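Local coordinates for beta-galactosidase/beta-glucuronidase (Faecalibacterium prausnitzii L2-6, PDB 6MVF), which binds flavin mononucleotide and probably hydrolyses beta-glucuronides as a family 2 glycoside hydrolase, possibly with beta-galactosidase activity, at residues 333-338 with 355-360; 394-399 with 429-434. One frame throughout, in Å; residues are numbered along the deposited sequence.

Interaction 1 and interaction 2 are both buried and are laid side by side in one barrel wall: strands 331-334, 353-357, 391-398 and 428-433 follow one another in that order, all parallel. The two inner strands join the contacts, with A356 O 2.7 Å from G395 N, a probable hydrogen bond. Interaction 1 lies closer to the middle of the chain, its centre about 7 Å away against about 14 Å for interaction 2. Their chemistry differs. Residues 333-338 and 355-360 soon leave strand pairing and depend on a network of charged and polar side chains, whereas 394-399 and 429-434 are held mainly by four backbone hydrogen bonds around a bulge.

Interaction 1: 333-338 with 355-360; sequences RLAHYQ and WAEIPF
R333 lies alongside W355, its CG set over the indole five-membered ring, 3.8 Å from the centroid and 10° off the normal. The chain, extended from CG to NE, carries the guanidinium to E357. There R333 NH2 meets E357 OE1 at 3.1 Å, a salt bridge on the syn side of the carboxylate and in the guanidinium plane; NH2 also bonds N398 OD1. On its anti side but out of the carboxylate plane, the same oxygen accepts W355 NE1 at 3.0 Å, so two donors grip it. L334 N supplies a backbone bond to W355 O, 2.8 Å. After the cis peptide between A335 and H336, H336 ND1 gives its hydrogen to E357 OE2 at 2.6 Å, ring and carboxylate only 21° from coplanar. Y337 O receives a hydrogen from water 1, which accepts from E357 N, and Y337 CB rests 4.2 Å from P359 CD. Replacing E357 by an alanine would probably leave R333 with N398 but no charge partner here, W355 NE1 without this acceptor, and H336 freer to turn. The strands flank helix 341-350 in a beta-alpha-beta crossover of the TIM barrel, and this network sits at their C-terminal ends, where such barrels carry active sites.

Interaction 2: 394-399 with 429-434; sequences WGISNE and TTIAHV
A432 O takes hydrogens from two donors: E399 N at 2.8 Å, in a nearly straight bond (177° at the hydrogen), and water 2 at 2.7 Å. A CA-H...O contact from N398 adds a weaker third approach. The water also lies 2.9 Å from S397 OG, bridging the strands; that hydroxyl has a further partner in H413 on helix 407-423. One step back, A432 N donates to S397 O at 3.1 Å. Farther upstream T430 is bonded at both ends, its N to W394 O at 2.8 Å and its O to I396 N at 3.2 Å. The pairing G395 with T430 and then N398 with A432 leaves I396 and S397 facing the single residue I431, which is the evidence for a beta bulge. The two strands, with helix 407-423 between them in sequence, form a beta-alpha-beta unit of the TIM barrel, and the axes of 394-398 and 429-433 diverge by 37°. At the bulge I431 CD1 comes 3.3 Å from S397 OG and also packs against I396 CG1. Beyond the bulge the OD1 of N398 touches A432 CB while accepting from N453 and R333. E399 has CG anti to its carbonyl carbon (chi1 -69°), which places CG 3.6 Å from V434 CB, the two side chains crossing at about a right angle; its OE2 bonds N453 as well. An Asn-Glu pair at this strand end matches the signature of clan GH-A relatives, in which the glutamate serves as acid/base. At the other end the W394 indole leads away from 429-434 to helix 368-385, which carries K379 of the FMN site, and its NE1 bonds D424.

Interaction 1: 333-338 with 355-360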
loop_
_atom_site.group_PDB
_atom_site.type_symbol
_atom_site.label_atom_id
_atom_site.label_comp_id
_atom_site.label_asym_id
_atom_site.label_seq_id
_atom_site.Cartn_x
_atom_site.Cartn_y
_atom_site.Cartn_z
ATOM N N ARG A 333 -20.847 12.932 -22.021
ATOM C CA ARG A 333 -21.537 14.181 -21.732
ATOM C C ARG A 333 -21.806 14.263 -20.230
ATOM O O ARG A 333 -22.562 13.453 -19.674
ATOM C CB ARG A 333 -22.836 14.299 -22.527
ATOM C CG ARG A 333 -23.622 15.537 -22.142
ATOM C CD ARG A 333 -24.920 15.655 -22.901
ATOM N NE ARG A 333 -25.671 16.833 -22.478
ATOM C CZ ARG A 333 -26.994 16.873 -22.374
ATOM N NH1 ARG A 333 -27.717 15.795 -22.660
ATOM N NH2 ARG A 333 -27.590 17.987 -21.974
ATOM N N LEU A 334 -21.189 15.239 -19.576
ATOM C CA LEU A 334 -21.269 15.363 -18.122
ATOM C C LEU A 334 -22.414 16.306 -17.738
ATOM O O LEU A 334 -22.226 17.422 -17.249
ATOM C CB LEU A 334 -19.925 15.822 -17.572
ATOM C CG LEU A 334 -19.027 14.594 -17.487
ATOM C CD1 LEU A 334 -17.674 14.930 -16.913
ATOM C CD2 LEU A 334 -19.724 13.498 -16.662
ATOM N N ALA A 335 -23.629 15.819 -17.958
ATOM C CA ALA A 335 -24.818 16.608 -17.681
ATOM C C ALA A 335 -25.147 16.546 -16.184
ATOM O O ALA A 335 -24.705 15.638 -15.483
ATOM C CB ALA A 335 -25.980 16.095 -18.539
ATOM N N HIS A 336 -25.907 17.528 -15.675
ATOM C CA HIS A 336 -26.339 18.760 -16.358
ATOM C C HIS A 336 -25.711 19.946 -15.646
ATOM O O HIS A 336 -26.346 20.983 -15.483
ATOM C CB HIS A 336 -27.864 18.961 -16.327
ATOM C CG HIS A 336 -28.646 18.090 -17.264
ATOM N ND1 HIS A 336 -28.567 18.203 -18.638
ATOM C CD2 HIS A 336 -29.575 17.132 -17.021
ATOM C CE1 HIS A 336 -29.389 17.334 -19.199
ATOM N NE2 HIS A 336 -30.012 16.670 -18.240
ATOM N N TYR A 337 -24.477 19.788 -15.195
ATOM C CA TYR A 337 -23.881 20.723 -14.248
ATOM C C TYR A 337 -22.387 20.442 -14.234
ATOM O O TYR A 337 -21.898 19.559 -14.944
ATOM C CB TYR A 337 -24.514 20.565 -12.864
ATOM C CG TYR A 337 -24.807 19.118 -12.572
ATOM C CD1 TYR A 337 -23.779 18.238 -12.221
ATOM C CD2 TYR A 337 -26.094 18.618 -12.679
ATOM C CE1 TYR A 337 -24.039 16.898 -11.967
ATOM C CE2 TYR A 337 -26.367 17.273 -12.436
ATOM C CZ TYR A 337 -25.339 16.414 -12.078
ATOM O OH TYR A 337 -25.601 15.076 -11.834
ATOM N N GLN A 338 -21.661 21.208 -13.437
ATOM C CA GLN A 338 -20.239 20.951 -13.261
ATOM C C GLN A 338 -20.052 19.698 -12.407
ATOM O O GLN A 338 -20.741 19.516 -11.397
ATOM C CB GLN A 338 -19.574 22.164 -12.621
ATOM C CG GLN A 338 -18.156 21.960 -12.204
ATOM C CD GLN A 338 -17.512 23.272 -11.823
ATOM O OE1 GLN A 338 -17.889 24.329 -12.328
ATOM N NE2 GLN A 338 -16.545 23.216 -10.921
ATOM N N TRP A 355 -18.099 16.701 -22.806
ATOM C CA TRP A 355 -19.006 17.838 -22.938
ATOM C C TRP A 355 -19.385 18.274 -21.515
ATOM O O TRP A 355 -20.037 17.524 -20.779
ATOM C CB TRP A 355 -20.204 17.433 -23.811
ATOM C CG TRP A 355 -21.546 18.219 -23.730
ATOM C CD1 TRP A 355 -22.043 18.957 -22.677
ATOM C CD2 TRP A 355 -22.552 18.288 -24.757
ATOM N NE1 TRP A 355 -23.272 19.475 -22.990
ATOM C CE2 TRP A 355 -23.614 19.083 -24.255
ATOM C CE3 TRP A 355 -22.664 17.748 -26.051
ATOM C CZ2 TRP A 355 -24.768 19.363 -25.004
ATOM C CZ3 TRP A 355 -23.815 18.022 -26.795
ATOM C CH2 TRP A 355 -24.846 18.830 -26.266
ATOM N N ALA A 356 -18.945 19.468 -21.115
ATOM C CA ALA A 356 -19.274 20.031 -19.810
ATOM C C ALA A 356 -20.295 21.155 -19.968
ATOM O O ALA A 356 -20.240 21.918 -20.939
ATOM C CB ALA A 356 -18.022 20.555 -19.099
ATOM N N GLU A 357 -21.223 21.265 -19.007
ATOM C CA GLU A 357 -22.302 22.240 -19.124
ATOM C C GLU A 357 -22.713 22.782 -17.755
ATOM O O GLU A 357 -22.354 22.244 -16.702
ATOM C CB GLU A 357 -23.513 21.637 -19.843
ATOM C CG GLU A 357 -24.261 20.615 -19.050
ATOM C CD GLU A 357 -25.471 20.053 -19.801
ATOM O OE1 GLU A 357 -25.480 20.088 -21.049
ATOM O OE2 GLU A 357 -26.426 19.580 -19.146
ATOM N N ILE A 358 -23.477 23.875 -17.796
ATOM C CA ILE A 358 -24.063 24.516 -16.620
ATOM C C ILE A 358 -25.520 24.077 -16.528
ATOM O O ILE A 358 -26.087 23.651 -17.543
ATOM C CB ILE A 358 -23.950 26.046 -16.702
ATOM C CG1 ILE A 358 -24.634 26.550 -17.980
ATOM C CG2 ILE A 358 -22.498 26.495 -16.624
ATOM C CD1 ILE A 358 -24.503 28.014 -18.200
ATOM N N PRO A 359 -26.169 24.157 -15.342
ATOM C CA PRO A 359 -27.577 23.724 -15.225
ATOM C C PRO A 359 -28.595 24.778 -15.650
ATOM O O PRO A 359 -29.600 24.980 -14.973
ATOM C CB PRO A 359 -27.718 23.397 -13.733
ATOM C CG PRO A 359 -26.747 24.318 -13.083
ATOM C CD PRO A 359 -25.589 24.495 -14.035
ATOM N N PHE A 360 -28.342 25.457 -16.764
ATOM C CA PHE A 360 -29.312 26.350 -17.406
ATOM C C PHE A 360 -30.327 25.477 -18.151
ATOM O O PHE A 360 -30.208 25.201 -19.348
ATOM C CB PHE A 360 -28.564 27.308 -18.325
ATOM C CG PHE A 360 -29.400 28.416 -18.879
ATOM C CD1 PHE A 360 -30.620 28.745 -18.300
ATOM C CD2 PHE A 360 -28.962 29.125 -20.008
ATOM C CE1 PHE A 360 -31.386 29.773 -18.826
ATOM C CE2 PHE A 360 -29.720 30.147 -20.547
ATOM C CZ PHE A 360 -30.932 30.477 -19.960
HETATM O O HOH W 1 -20.172 19.258 -17.001
#

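Interaction 2: 394-399 with 429-434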
loop_
_atom_site.group_PDB
_atom_site.type_symbol
_atom_site.label_atom_id
_atom_site.label_comp_id
_atom_site.label_asym_id
_atom_site.label_seq_id
_atom_site.Cartn_x
_atom_site.Cartn_y
_atom_site.Cartn_z
ATOM N N TRP A 394 -18.116 23.136 -24.380
ATOM C CA TRP A 394 -18.897 23.783 -23.335
ATOM C C TRP A 394 -20.344 23.849 -23.804
ATOM O O TRP A 394 -20.617 24.354 -24.896
ATOM C CB TRP A 394 -18.391 25.201 -23.033
ATOM C CG TRP A 394 -16.943 25.372 -22.617
ATOM C CD1 TRP A 394 -15.985 26.121 -23.262
ATOM C CD2 TRP A 394 -16.300 24.823 -21.454
ATOM N NE1 TRP A 394 -14.795 26.061 -22.584
ATOM C CE2 TRP A 394 -14.952 25.274 -21.470
ATOM C CE3 TRP A 394 -16.727 23.993 -20.409
ATOM C CZ2 TRP A 394 -14.014 24.914 -20.473
ATOM C CZ3 TRP A 394 -15.796 23.630 -19.409
ATOM C CH2 TRP A 394 -14.451 24.097 -19.455
ATOM N N GLY A 395 -21.266 23.353 -22.985
ATOM C CA GLY A 395 -22.690 23.411 -23.285
ATOM C C GLY A 395 -23.362 24.540 -22.519
ATOM O O GLY A 395 -23.135 24.704 -21.321
ATOM N N ILE A 396 -24.201 25.315 -23.215
ATOM C CA ILE A 396 -24.748 26.523 -22.601
ATOM C C ILE A 396 -26.189 26.379 -22.101
ATOM O O ILE A 396 -26.616 27.197 -21.270
ATOM C CB ILE A 396 -24.626 27.746 -23.540
ATOM C CG1 ILE A 396 -25.456 27.569 -24.811
ATOM C CG2 ILE A 396 -23.145 28.064 -23.878
ATOM C CD1 ILE A 396 -25.611 28.861 -25.585
ATOM N N SER A 397 -26.940 25.372 -22.558
ATOM C CA SER A 397 -28.273 25.096 -22.009
ATOM C C SER A 397 -28.737 23.711 -22.434
ATOM O O SER A 397 -28.273 23.156 -23.431
ATOM C CB SER A 397 -29.317 26.141 -22.441
ATOM O OG SER A 397 -29.594 26.070 -23.830
ATOM N N ASN A 398 -29.683 23.169 -21.669
ATOM C CA ASN A 398 -30.356 21.913 -22.001
ATOM C C ASN A 398 -31.858 22.157 -22.045
ATOM O O ASN A 398 -32.450 22.562 -21.040
ATOM C CB ASN A 398 -30.037 20.807 -20.984
ATOM C CG ASN A 398 -30.776 19.511 -21.286
ATOM O OD1 ASN A 398 -30.472 18.832 -22.275
ATOM N ND2 ASN A 398 -31.747 19.156 -20.437
ATOM N N GLU A 399 -32.466 21.931 -23.211
ATOM C CA GLU A 399 -33.927 21.890 -23.337
ATOM C C GLU A 399 -34.586 23.164 -22.809
ATOM O O GLU A 399 -35.675 23.122 -22.232
ATOM C CB GLU A 399 -34.498 20.660 -22.626
ATOM C CG GLU A 399 -34.164 19.356 -23.291
ATOM C CD GLU A 399 -34.888 18.185 -22.645
ATOM O OE1 GLU A 399 -35.457 18.383 -21.546
ATOM O OE2 GLU A 399 -34.891 17.069 -23.229
ATOM N N THR A 429 -18.436 25.620 -28.526
ATOM C CA THR A 429 -19.666 25.692 -27.749
ATOM C C THR A 429 -20.728 24.792 -28.377
ATOM O O THR A 429 -20.725 24.544 -29.588
ATOM C CB THR A 429 -20.182 27.132 -27.638
ATOM O OG1 THR A 429 -20.397 27.680 -28.945
ATOM C CG2 THR A 429 -19.163 27.999 -26.916
ATOM N N THR A 430 -21.613 24.266 -27.528
ATOM C CA THR A 430 -22.660 23.343 -27.943
ATOM C C THR A 430 -23.925 23.707 -27.186
ATOM O O THR A 430 -23.911 24.550 -26.286
ATOM C CB THR A 430 -22.278 21.859 -27.697
ATOM O OG1 THR A 430 -23.212 20.986 -28.354
ATOM C CG2 THR A 430 -22.266 21.510 -26.194
ATOM N N ILE A 431 -25.019 23.037 -27.552
ATOM C CA ILE A 431 -26.322 23.234 -26.930
ATOM C C ILE A 431 -27.105 21.937 -27.080
ATOM O O ILE A 431 -26.899 21.176 -28.029
ATOM C CB ILE A 431 -27.057 24.458 -27.557
ATOM C CG1 ILE A 431 -28.385 24.728 -26.845
ATOM C CG2 ILE A 431 -27.245 24.297 -29.098
ATOM C CD1 ILE A 431 -28.869 26.120 -27.047
ATOM N N ALA A 432 -28.007 21.668 -26.140
ATOM C CA ALA A 432 -28.880 20.497 -26.237
ATOM C C ALA A 432 -30.327 20.963 -26.369
ATOM O O ALA A 432 -30.869 21.595 -25.453
ATOM C CB ALA A 432 -28.702 19.568 -25.034
ATOM N N HIS A 433 -30.940 20.669 -27.514
ATOM C CA HIS A 433 -32.317 21.083 -27.784
ATOM C C HIS A 433 -33.326 20.040 -27.299
ATOM O O HIS A 433 -33.089 18.827 -27.396
ATOM C CB HIS A 433 -32.527 21.314 -29.282
ATOM C CG HIS A 433 -31.683 22.402 -29.864
ATOM N ND1 HIS A 433 -31.773 23.714 -29.453
ATOM C CD2 HIS A 433 -30.754 22.377 -30.852
ATOM C CE1 HIS A 433 -30.920 24.448 -30.149
ATOM N NE2 HIS A 433 -30.290 23.660 -31.003
ATOM N N VAL A 434 -34.466 20.524 -26.791
ATOM C CA VAL A 434 -35.599 19.632 -26.552
ATOM C C VAL A 434 -36.138 19.111 -27.889
ATOM O O VAL A 434 -35.941 19.710 -28.955
ATOM C CB VAL A 434 -36.695 20.338 -25.729
ATOM C CG1 VAL A 434 -37.407 21.403 -26.553
ATOM C CG2 VAL A 434 -37.697 19.320 -25.148
HETATM O O HOH W 2 -31.510 24.066 -24.614
#